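Long-range contacts in N-acetylglucosamine-specific lectin (Saxidomus purpuratus, PDB 6A7T), which binds N-acetylated amino sugars such as N-acetylglucosamine and, though built as a C-type lectin, recognises carbohydrate without needing calcium: residues A92-E97 against N121-L126; V64-S69 against F109-W114; K53-S58 against C151-D156. One frame throughout, in Å; residues are numbered along the deposited sequence. Where two conformers were deposited one is given.

Interaction 1: residues A92-E97 against N121-L126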
loop_
_atom_site.group_PDB
_atom_site.type_symbol
_atom_site.label_atom_id
_atom_site.label_comp_id
_atom_site.label_asym_id
_atom_site.label_seq_id
_atom_site.Cartn_x
_atom_site.Cartn_y
_atom_site.Cartn_z
ATOM N N ALA B 92 -14.343 -4.390 3.258
ATOM C CA ALA B 92 -13.794 -3.744 4.418
ATOM C C ALA B 92 -14.853 -3.792 5.508
ATOM O O ALA B 92 -16.052 -3.726 5.188
ATOM C CB ALA B 92 -13.402 -2.336 4.100
ATOM N N ARG B 93 -14.394 -3.985 6.750
ATOM C CA ARG B 93 -15.230 -3.847 7.904
ATOM C C ARG B 93 -14.375 -3.442 9.106
ATOM O O ARG B 93 -13.157 -3.366 9.036
ATOM C CB ARG B 93 -16.096 -5.080 8.194
ATOM C CG ARG B 93 -15.415 -6.273 8.835
ATOM C CD ARG B 93 -16.427 -7.325 9.281
ATOM N NE ARG B 93 -17.337 -7.035 10.390
ATOM C CZ ARG B 93 -18.402 -7.795 10.697
ATOM N NH1 ARG B 93 -18.601 -8.952 10.082
ATOM N NH2 ARG B 93 -19.246 -7.418 11.634
ATOM N N TRP B 94 -15.081 -3.045 10.160
ATOM C CA TRP B 94 -14.491 -2.773 11.470
ATOM C C TRP B 94 -13.869 -4.020 12.062
ATOM O O TRP B 94 -14.458 -5.083 12.031
ATOM C CB TRP B 94 -15.591 -2.316 12.420
ATOM C CG TRP B 94 -14.995 -1.978 13.751
ATOM C CD1 TRP B 94 -14.961 -2.727 14.891
ATOM C CD2 TRP B 94 -14.308 -0.759 14.031
ATOM N NE1 TRP B 94 -14.256 -2.045 15.860
ATOM C CE2 TRP B 94 -13.879 -0.827 15.374
ATOM C CE3 TRP B 94 -14.021 0.387 13.292
ATOM C CZ2 TRP B 94 -13.173 0.211 15.963
ATOM C CZ3 TRP B 94 -13.321 1.414 13.883
ATOM C CH2 TRP B 94 -12.913 1.332 15.210
ATOM N N ASN B 95 -12.685 -3.863 12.634
ATOM C CA ASN B 95 -12.067 -4.988 13.397
ATOM C C ASN B 95 -11.664 -4.416 14.749
ATOM O O ASN B 95 -11.034 -3.366 14.814
ATOM C CB ASN B 95 -10.919 -5.662 12.643
ATOM C CG ASN B 95 -10.403 -6.890 13.368
ATOM O OD1 ASN B 95 -10.793 -8.024 13.090
ATOM N ND2 ASN B 95 -9.533 -6.663 14.322
ATOM N N GLU B 96 -12.128 -5.086 15.807
ATOM C CA GLU B 96 -11.959 -4.555 17.158
ATOM C C GLU B 96 -10.482 -4.664 17.544
ATOM O O GLU B 96 -9.949 -3.718 18.096
ATOM C CB GLU B 96 -12.869 -5.255 18.165
ATOM C CG GLU B 96 -12.918 -4.561 19.520
ATOM C CD GLU B 96 -13.420 -3.124 19.571
ATOM O OE1 GLU B 96 -14.152 -2.707 18.660
ATOM O OE2 GLU B 96 -13.073 -2.402 20.548
ATOM N N GLU B 97 -9.826 -5.792 17.225
ATOM C CA GLU B 97 -8.384 -5.871 17.611
ATOM C C GLU B 97 -7.567 -4.833 16.836
ATOM O O GLU B 97 -6.704 -4.179 17.381
ATOM C CB GLU B 97 -7.799 -7.261 17.393
ATOM C CG GLU B 97 -8.225 -8.232 18.459
ATOM C CD GLU B 97 -9.474 -9.048 18.176
ATOM O OE1 GLU B 97 -10.290 -8.655 17.241
ATOM O OE2 GLU B 97 -9.594 -10.100 18.843
ATOM N N ASN B 121 -18.753 5.843 11.869
ATOM C CA ASN B 121 -18.012 5.157 12.961
ATOM C C ASN B 121 -18.996 4.322 13.770
ATOM O O ASN B 121 -19.146 4.485 14.993
ATOM C CB ASN B 121 -17.175 6.140 13.791
ATOM C CG ASN B 121 -16.029 6.689 12.973
ATOM O OD1 ASN B 121 -15.826 7.891 12.867
ATOM N ND2 ASN B 121 -15.291 5.794 12.353
ATOM N N ASN B 122 -19.652 3.398 13.070
ATOM C CA ASN B 122 -20.697 2.612 13.638
ATOM C C ASN B 122 -20.187 1.180 13.822
ATOM O O ASN B 122 -20.957 0.249 14.054
ATOM C CB ASN B 122 -21.969 2.814 12.797
ATOM C CG ASN B 122 -21.798 2.427 11.335
ATOM O OD1 ASN B 122 -20.812 1.778 10.977
ATOM N ND2 ASN B 122 -22.795 2.726 10.514
ATOM N N LYS B 123 -18.853 1.010 13.717
ATOM C CA LYS B 123 -18.237 -0.298 13.779
ATOM C C LYS B 123 -18.915 -1.271 12.812
ATOM O O LYS B 123 -19.110 -2.465 13.091
ATOM C CB LYS B 123 -18.276 -0.824 15.216
ATOM C CG LYS B 123 -17.503 0.079 16.159
ATOM C CD LYS B 123 -17.085 -0.552 17.447
ATOM C CE LYS B 123 -16.152 0.355 18.243
ATOM N NZ LYS B 123 -15.553 -0.382 19.390
ATOM N N GLY B 124 -19.162 -0.781 11.610
ATOM C CA GLY B 124 -19.903 -1.569 10.680
ATOM C C GLY B 124 -19.092 -2.160 9.533
ATOM O O GLY B 124 -17.887 -2.420 9.627
ATOM N N CYS B 125 -19.799 -2.367 8.421
ATOM C CA CYS B 125 -19.264 -2.949 7.185
ATOM C C CYS B 125 -19.411 -1.937 6.046
ATOM O O CYS B 125 -20.307 -1.146 6.063
ATOM C CB CYS B 125 -19.956 -4.251 6.812
ATOM S SG CYS B 125 -19.649 -5.599 7.982
ATOM N N LEU B 126 -18.494 -1.985 5.081
ATOM C CA LEU B 126 -18.463 -0.973 4.029
ATOM C C LEU B 126 -19.194 -1.451 2.753
ATOM O O LEU B 126 -19.195 -2.633 2.390
ATOM C CB LEU B 126 -17.014 -0.606 3.665
ATOM C CG LEU B 126 -16.408 0.524 4.507
ATOM C CD1 LEU B 126 -16.141 -0.001 5.911
ATOM C CD2 LEU B 126 -15.159 1.125 3.857
#

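Interaction 2: residues V64-S69 against F109-W114. With CA (calcium ion), chain D.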
loop_
_atom_site.group_PDB
_atom_site.type_symbol
_atom_site.label_atom_id
_atom_site.label_comp_id
_atom_site.label_asym_id
_atom_site.label_seq_id
_atom_site.Cartn_x
_atom_site.Cartn_y
_atom_site.Cartn_z
ATOM N N VAL B 64 -14.113 -6.915 -2.908
ATOM C CA VAL B 64 -13.136 -6.045 -3.544
ATOM C C VAL B 64 -12.456 -5.174 -2.498
ATOM O O VAL B 64 -13.079 -4.735 -1.491
ATOM C CB VAL B 64 -13.810 -5.219 -4.642
ATOM C CG1 VAL B 64 -14.876 -4.324 -4.062
ATOM C CG2 VAL B 64 -12.820 -4.381 -5.414
ATOM N N THR B 65 -11.130 -4.967 -2.709
ATOM C CA THR B 65 -10.313 -4.046 -1.937
ATOM C C THR B 65 -9.823 -2.990 -2.924
ATOM O O THR B 65 -9.480 -3.342 -4.058
ATOM C CB THR B 65 -9.187 -4.776 -1.175
ATOM O OG1 THR B 65 -8.265 -5.345 -2.104
ATOM C CG2 THR B 65 -9.703 -5.847 -0.253
ATOM N N VAL B 66 -9.834 -1.734 -2.525
ATOM C CA VAL B 66 -9.622 -0.652 -3.484
ATOM C C VAL B 66 -8.355 0.127 -3.098
ATOM O O VAL B 66 -8.375 0.902 -2.119
ATOM C CB VAL B 66 -10.858 0.263 -3.523
ATOM C CG1 VAL B 66 -10.724 1.412 -4.503
ATOM C CG2 VAL B 66 -12.141 -0.531 -3.801
ATOM N N GLU B 67 -7.255 -0.133 -3.833
ATOM C CA GLU B 67 -5.924 0.332 -3.422
ATOM C C GLU B 67 -5.602 1.688 -4.031
ATOM O O GLU B 67 -4.674 2.317 -3.555
ATOM C CB GLU B 67 -4.870 -0.714 -3.778
ATOM C CG GLU B 67 -4.926 -1.876 -2.840
ATOM C CD GLU B 67 -5.966 -2.937 -3.158
ATOM O OE1 GLU B 67 -6.412 -2.976 -4.338
ATOM O OE2 GLU B 67 -6.147 -3.821 -2.285
ATOM N N CYS B 68 -6.350 2.143 -5.034
ATOM C CA CYS B 68 -5.991 3.382 -5.702
ATOM C C CYS B 68 -7.189 4.050 -6.337
ATOM O O CYS B 68 -8.268 3.420 -6.566
ATOM C CB CYS B 68 -4.945 3.151 -6.791
ATOM S SG CYS B 68 -5.524 2.060 -8.125
ATOM N N SER B 69 -6.988 5.318 -6.696
ATOM C CA SER B 69 -8.052 6.132 -7.300
ATOM C C SER B 69 -8.481 5.627 -8.684
ATOM O O SER B 69 -9.672 5.681 -9.031
ATOM C CB SER B 69 -7.638 7.580 -7.300
ATOM O OG SER B 69 -6.670 7.800 -8.317
ATOM N N PHE B 109 -6.129 0.958 4.752
ATOM C CA PHE B 109 -6.450 1.725 3.591
ATOM C C PHE B 109 -5.205 2.464 3.134
ATOM O O PHE B 109 -4.415 2.932 4.000
ATOM C CB PHE B 109 -7.547 2.737 3.887
ATOM C CG PHE B 109 -8.909 2.186 4.239
ATOM C CD1 PHE B 109 -9.371 1.002 3.704
ATOM C CD2 PHE B 109 -9.718 2.878 5.134
ATOM C CE1 PHE B 109 -10.625 0.527 4.030
ATOM C CE2 PHE B 109 -10.974 2.400 5.473
ATOM C CZ PHE B 109 -11.423 1.223 4.911
ATOM N N THR B 110 -5.088 2.575 1.801
ATOM C CA THR B 110 -4.150 3.429 1.115
ATOM C C THR B 110 -4.937 4.588 0.529
ATOM O O THR B 110 -4.988 5.673 1.076
ATOM C CB THR B 110 -3.336 2.607 0.103
ATOM O OG1 THR B 110 -4.144 1.733 -0.693
ATOM C CG2 THR B 110 -2.330 1.710 0.785
ATOM N N PHE B 111 -5.605 4.340 -0.599
ATOM C CA PHE B 111 -6.606 5.241 -1.122
ATOM C C PHE B 111 -7.750 5.328 -0.107
ATOM O O PHE B 111 -8.055 4.330 0.501
ATOM C CB PHE B 111 -7.132 4.703 -2.454
ATOM C CG PHE B 111 -8.342 5.434 -2.981
ATOM C CD1 PHE B 111 -8.229 6.670 -3.579
ATOM C CD2 PHE B 111 -9.621 4.902 -2.835
ATOM C CE1 PHE B 111 -9.350 7.363 -4.027
ATOM C CE2 PHE B 111 -10.734 5.604 -3.257
ATOM C CZ PHE B 111 -10.610 6.813 -3.886
ATOM N N ILE B 112 -8.251 6.552 0.133
ATOM C CA ILE B 112 -9.340 6.803 1.045
ATOM C C ILE B 112 -10.531 7.234 0.206
ATOM O O ILE B 112 -10.490 8.250 -0.484
ATOM C CB ILE B 112 -8.988 7.879 2.096
ATOM C CG1 ILE B 112 -7.687 7.519 2.820
ATOM C CG2 ILE B 112 -10.149 8.082 3.065
ATOM C CD1 ILE B 112 -7.799 6.373 3.802
ATOM N N GLY B 113 -11.601 6.426 0.246
ATOM C CA GLY B 113 -12.728 6.611 -0.661
ATOM C C GLY B 113 -14.047 6.923 0.035
ATOM O O GLY B 113 -15.136 6.791 -0.583
ATOM N N TRP B 114 -14.010 7.255 1.320
ATOM C CA TRP B 114 -15.258 7.635 2.072
ATOM C C TRP B 114 -15.997 8.781 1.379
ATOM O O TRP B 114 -15.417 9.738 0.847
ATOM C CB TRP B 114 -14.935 8.084 3.489
ATOM C CG TRP B 114 -14.355 7.069 4.394
ATOM C CD1 TRP B 114 -13.078 7.039 4.870
ATOM C CD2 TRP B 114 -15.043 5.946 4.936
ATOM N NE1 TRP B 114 -12.942 5.995 5.735
ATOM C CE2 TRP B 114 -14.121 5.283 5.768
ATOM C CE3 TRP B 114 -16.335 5.429 4.785
ATOM C CZ2 TRP B 114 -14.449 4.136 6.474
ATOM C CZ3 TRP B 114 -16.652 4.300 5.498
ATOM C CH2 TRP B 114 -15.729 3.662 6.321
HETATM CA CA CA D . -7.984 -4.154 -5.632
HETATM O O HOH W 1 -6.754 -6.064 -4.519
HETATM O O HOH W 2 -7.364 1.798 0.270
HETATM O O HOH W 3 -6.247 -3.987 -7.275
#

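Interaction 3: residues K53-S58 against C151-D156. With CA (calcium ion), chain D.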
loop_
_atom_site.group_PDB
_atom_site.type_symbol
_atom_site.label_atom_id
_atom_site.label_comp_id
_atom_site.label_asym_id
_atom_site.label_seq_id
_atom_site.Cartn_x
_atom_site.Cartn_y
_atom_site.Cartn_z
ATOM N N LYS B 53 -19.300 -11.801 1.764
ATOM C CA LYS B 53 -17.901 -12.235 2.018
ATOM C C LYS B 53 -17.751 -13.722 1.685
ATOM O O LYS B 53 -16.858 -14.131 0.914
ATOM C CB LYS B 53 -17.503 -11.953 3.453
ATOM C CG LYS B 53 -16.069 -12.379 3.794
ATOM C CD LYS B 53 -15.730 -12.022 5.219
ATOM C CE LYS B 53 -14.385 -12.593 5.636
ATOM N NZ LYS B 53 -14.403 -14.063 5.539
ATOM N N ALA B 54 -18.666 -14.540 2.233
ATOM C CA ALA B 54 -18.645 -16.002 1.918
ATOM C C ALA B 54 -18.845 -16.290 0.434
ATOM O O ALA B 54 -18.246 -17.219 -0.090
ATOM C CB ALA B 54 -19.694 -16.716 2.740
ATOM N N PHE B 55 -19.775 -15.582 -0.231
ATOM C CA PHE B 55 -20.015 -15.760 -1.630
ATOM C C PHE B 55 -18.712 -15.548 -2.419
ATOM O O PHE B 55 -18.381 -16.355 -3.293
ATOM C CB PHE B 55 -21.118 -14.828 -2.143
ATOM C CG PHE B 55 -21.303 -14.852 -3.634
ATOM C CD1 PHE B 55 -21.848 -15.962 -4.297
ATOM C CD2 PHE B 55 -20.859 -13.790 -4.420
ATOM C CE1 PHE B 55 -21.970 -15.974 -5.673
ATOM C CE2 PHE B 55 -20.970 -13.810 -5.793
ATOM C CZ PHE B 55 -21.529 -14.903 -6.425
ATOM N N CYS B 56 -18.003 -14.451 -2.144
ATOM C CA CYS B 56 -16.821 -14.180 -2.952
ATOM C C CYS B 56 -15.783 -15.300 -2.709
ATOM O O CYS B 56 -15.088 -15.757 -3.642
ATOM C CB CYS B 56 -16.258 -12.819 -2.607
ATOM S SG CYS B 56 -17.305 -11.473 -3.220
ATOM N N GLU B 57 -15.707 -15.751 -1.468
ATOM C CA GLU B 57 -14.784 -16.905 -1.135
ATOM C C GLU B 57 -15.151 -18.172 -1.931
ATOM O O GLU B 57 -14.255 -18.884 -2.417
ATOM C CB GLU B 57 -14.781 -17.148 0.363
ATOM C CG GLU B 57 -14.091 -16.051 1.164
ATOM C CD GLU B 57 -14.427 -16.022 2.652
ATOM O OE1 GLU B 57 -15.308 -16.802 3.082
ATOM O OE2 GLU B 57 -13.872 -15.183 3.384
ATOM N N SER B 58 -16.453 -18.401 -2.162
ATOM C CA SER B 58 -16.972 -19.542 -2.934
ATOM C C SER B 58 -16.520 -19.511 -4.400
ATOM O O SER B 58 -16.521 -20.560 -5.084
ATOM C CB SER B 58 -18.490 -19.610 -2.813
ATOM O OG SER B 58 -19.109 -18.838 -3.819
ATOM N N CYS B 151 -23.020 -7.223 -4.321
ATOM C CA CYS B 151 -21.630 -7.065 -3.857
ATOM C C CYS B 151 -20.667 -7.065 -5.037
ATOM O O CYS B 151 -21.062 -7.342 -6.198
ATOM C CB CYS B 151 -21.336 -8.187 -2.870
ATOM S SG CYS B 151 -21.213 -9.850 -3.574
ATOM N N ILE B 152 -19.398 -6.708 -4.762
ATOM C CA ILE B 152 -18.328 -6.765 -5.766
ATOM C C ILE B 152 -17.228 -7.726 -5.291
ATOM O O ILE B 152 -16.635 -7.522 -4.254
ATOM C CB ILE B 152 -17.751 -5.368 -6.004
ATOM C CG1 ILE B 152 -18.850 -4.355 -6.269
ATOM C CG2 ILE B 152 -16.725 -5.448 -7.125
ATOM C CD1 ILE B 152 -18.439 -2.930 -6.293
ATOM N N CYS B 153 -17.016 -8.786 -6.055
ATOM C CA CYS B 153 -15.903 -9.681 -5.818
ATOM C C CYS B 153 -14.727 -9.328 -6.738
ATOM O O CYS B 153 -14.876 -8.770 -7.803
ATOM C CB CYS B 153 -16.240 -11.148 -6.070
ATOM S SG CYS B 153 -17.695 -11.752 -5.169
ATOM N N GLU B 154 -13.536 -9.664 -6.259
ATOM C CA GLU B 154 -12.247 -9.345 -6.928
ATOM C C GLU B 154 -11.337 -10.575 -6.852
ATOM O O GLU B 154 -11.188 -11.146 -5.817
ATOM C CB GLU B 154 -11.556 -8.161 -6.255
ATOM C CG GLU B 154 -10.287 -7.722 -6.989
ATOM C CD GLU B 154 -9.513 -6.563 -6.374
ATOM O OE1 GLU B 154 -9.831 -6.195 -5.194
ATOM O OE2 GLU B 154 -8.574 -6.052 -7.037
ATOM N N ILE B 155 -10.758 -10.932 -8.008
ATOM C CA ILE B 155 -9.602 -11.836 -8.109
ATOM C C ILE B 155 -8.415 -10.977 -8.552
ATOM O O ILE B 155 -8.528 -10.354 -9.613
ATOM C CB ILE B 155 -9.881 -12.934 -9.140
ATOM C CG1 ILE B 155 -11.011 -13.867 -8.705
ATOM C CG2 ILE B 155 -8.626 -13.716 -9.443
ATOM C CD1 ILE B 155 -11.553 -14.727 -9.844
ATOM N N ASP B 156 -7.336 -10.929 -7.747
ATOM C CA ASP B 156 -6.217 -10.038 -8.092
ATOM C C ASP B 156 -4.926 -10.827 -8.352
ATOM O O ASP B 156 -3.950 -10.205 -8.736
ATOM C CB ASP B 156 -6.016 -8.907 -7.072
ATOM C CG ASP B 156 -5.540 -9.327 -5.707
ATOM O OD1 ASP B 156 -5.212 -10.506 -5.554
ATOM O OD2 ASP B 156 -5.546 -8.473 -4.779
HETATM CA CA CA D . -7.984 -4.154 -5.632
HETATM O O HOH W 1 -6.754 -6.064 -4.519
HETATM O O HOH W 3 -6.247 -3.987 -7.275
#

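Interaction 1: residues A92-E97 against N121-L126
Lys123 lies over one face of the Trp94 indole. Trp94 CG is anti to the backbone N (chi1 -178°), on the side facing Lys123. Lys123 CG sits 3.8 Å from the centroid of the five-membered ring, 5° off the normal, a CH-pi contact. Lys123 CD stands 3.6 Å from Trp94 NE1. Beyond CG the lysine chain is extended, and Lys123 NZ forms a salt bridge of 2.8 Å with Glu96 OE1. That oxygen is gripped twice: Lys123 NZ comes on the syn side, and Trp94 NE1 donates at 2.9 Å to the anti side of Glu96 OE1, which lies near the indole plane. This pairing fixes the carboxylate at the indole edge.

One of the two conformers of Cys125 puts SG 3.6 Å from Arg93 NE, over one face of the guanidinium. Trp94 N donates to Gly124 O at 2.9 Å, and Leu126 N to Ala92 O at 3.0 Å. These bonds flank the antiparallel, non-hydrogen-bonded pair Arg93-Cys125.

Arg93 NH1 makes a salt bridge with Glu50 of helix 49-58, and Cys125 is disulfide-bonded to Cys144. Strands 87-95 and 125-131 are the inner pair of a four-stranded antiparallel sheet of the C-type lectin domain.

Interaction 2: residues V64-S69 against F109-W114
Thr110 OG1 donates a hydrogen bond to Glu67 O, 3.0 Å away, the direct polar link between these two loops. The hydroxyl meets the carbonyl from the side, with a C=O...O angle of 114°. A water adds a second link. It donates to Val66 O at 2.7 Å and to Phe111 O, and accepts from Thr110 N. Three backbone polar groups are thus tied together through it.

The apolar part belongs to Phe111. Its CG is anti to the backbone N (chi1 170°). Phe111 CB lies 3.6 Å from Glu67 O, and its ring lies against Cys68 and Ser69 at the start of helix 69-80. Cys68 O sits above one face, off the ring centre. Phe111 CE1 touches Ser69 CB at 3.7 Å, while Phe111 CD2 meets Val66 CG1 at 4.0 Å. Val66 runs beside Phe111 in the same direction.

The metal contacts come from the 64-69 loop. Thr65 O binds calcium at 2.3 Å and Glu67 OE1 at 2.4 Å. Glu67 OE2 does not bind the ion. Instead, Glu67 OE2 accepts from Thr65 OG1 at 2.6 Å on the syn side, which holds the carboxylate. Two waters, Glu71 and Glu154 complete the shell.

Cys68 is the N-cap of helix 69-80 and is disulfide-bonded to Cys23 of the partner chain. The loop thus joins the calcium site that holds the bound ion, part of the C-type lectin domain, to the dimer interface.

Interaction 3: residues K53-S58 against C151-D156
Cys56 projects from helix 53-58 onto strand 151-155 and is joined there to Cys153. The disulfide between Cys56 SG and Cys153 SG has a length of 2.0 Å and a chi3 of -81°. Cys56 CA and Cys153 CA, the nearest CA pair across the contact, are 5.4 Å apart. The sulfur bridge is the main bump between the elements, and the remaining contacts gather round it.

Phe55 is the second projection of the helix. Phe55 CD2 approaches both strand sulfurs, 3.8 Å from Cys153 SG and 4.0 Å from Cys151 SG. Both sulfurs lie obliquely to the ring in sulfur-aromatic contacts. Cys151 SG also lies 4.2 Å from Cys56 SG. The shallow hollow between Cys151 and Cys153 on the strand thus receives Phe55 CD2, with Cys56 beside it.

The bridge ties the first helix of the C-type lectin domain, 49-58, to its C-terminal strand, 149-155. The axes of the short segments run 35° apart and approach to 8.6 Å.

Ile152 and Glu154 point away from the helix. Glu154, extended beyond CG, clasps the calcium with both carboxylate oxygens, OE2 at 2.4 Å and OE1 at 2.8 Å. Glu154 OE2 is also hydrogen-bonded to Ser38 OG. Asp156 OD2 receives a hydrogen bond from a calcium-bound water and forms a salt bridge with Lys24 of the partner chain.

Overall arrangement
Along the chain, interaction 3 brackets the other two: segment 53-58 comes first and 151-156 last. Interactions 1 and 2 alternate between them, in the order 64-69, 92-97, 109-114, 121-126. Interactions 2 and 3 have centres about 17 Å apart, yet both supply ligands to one calcium ion. They also meet where Val64 N lies 2.9 Å from Ile152 O, a probable hydrogen bond. Interactions 1 and 2, with centres about 15 Å apart, touch where Leu126 packs on Trp114 and Phe109. The calcium-binding loop 64-69 follows strand 62-63 of the sheet that holds 149-155. One calcium ion thus ties that loop to the C-terminal strand, while interaction 1 lies in the other sheet, with 87-95.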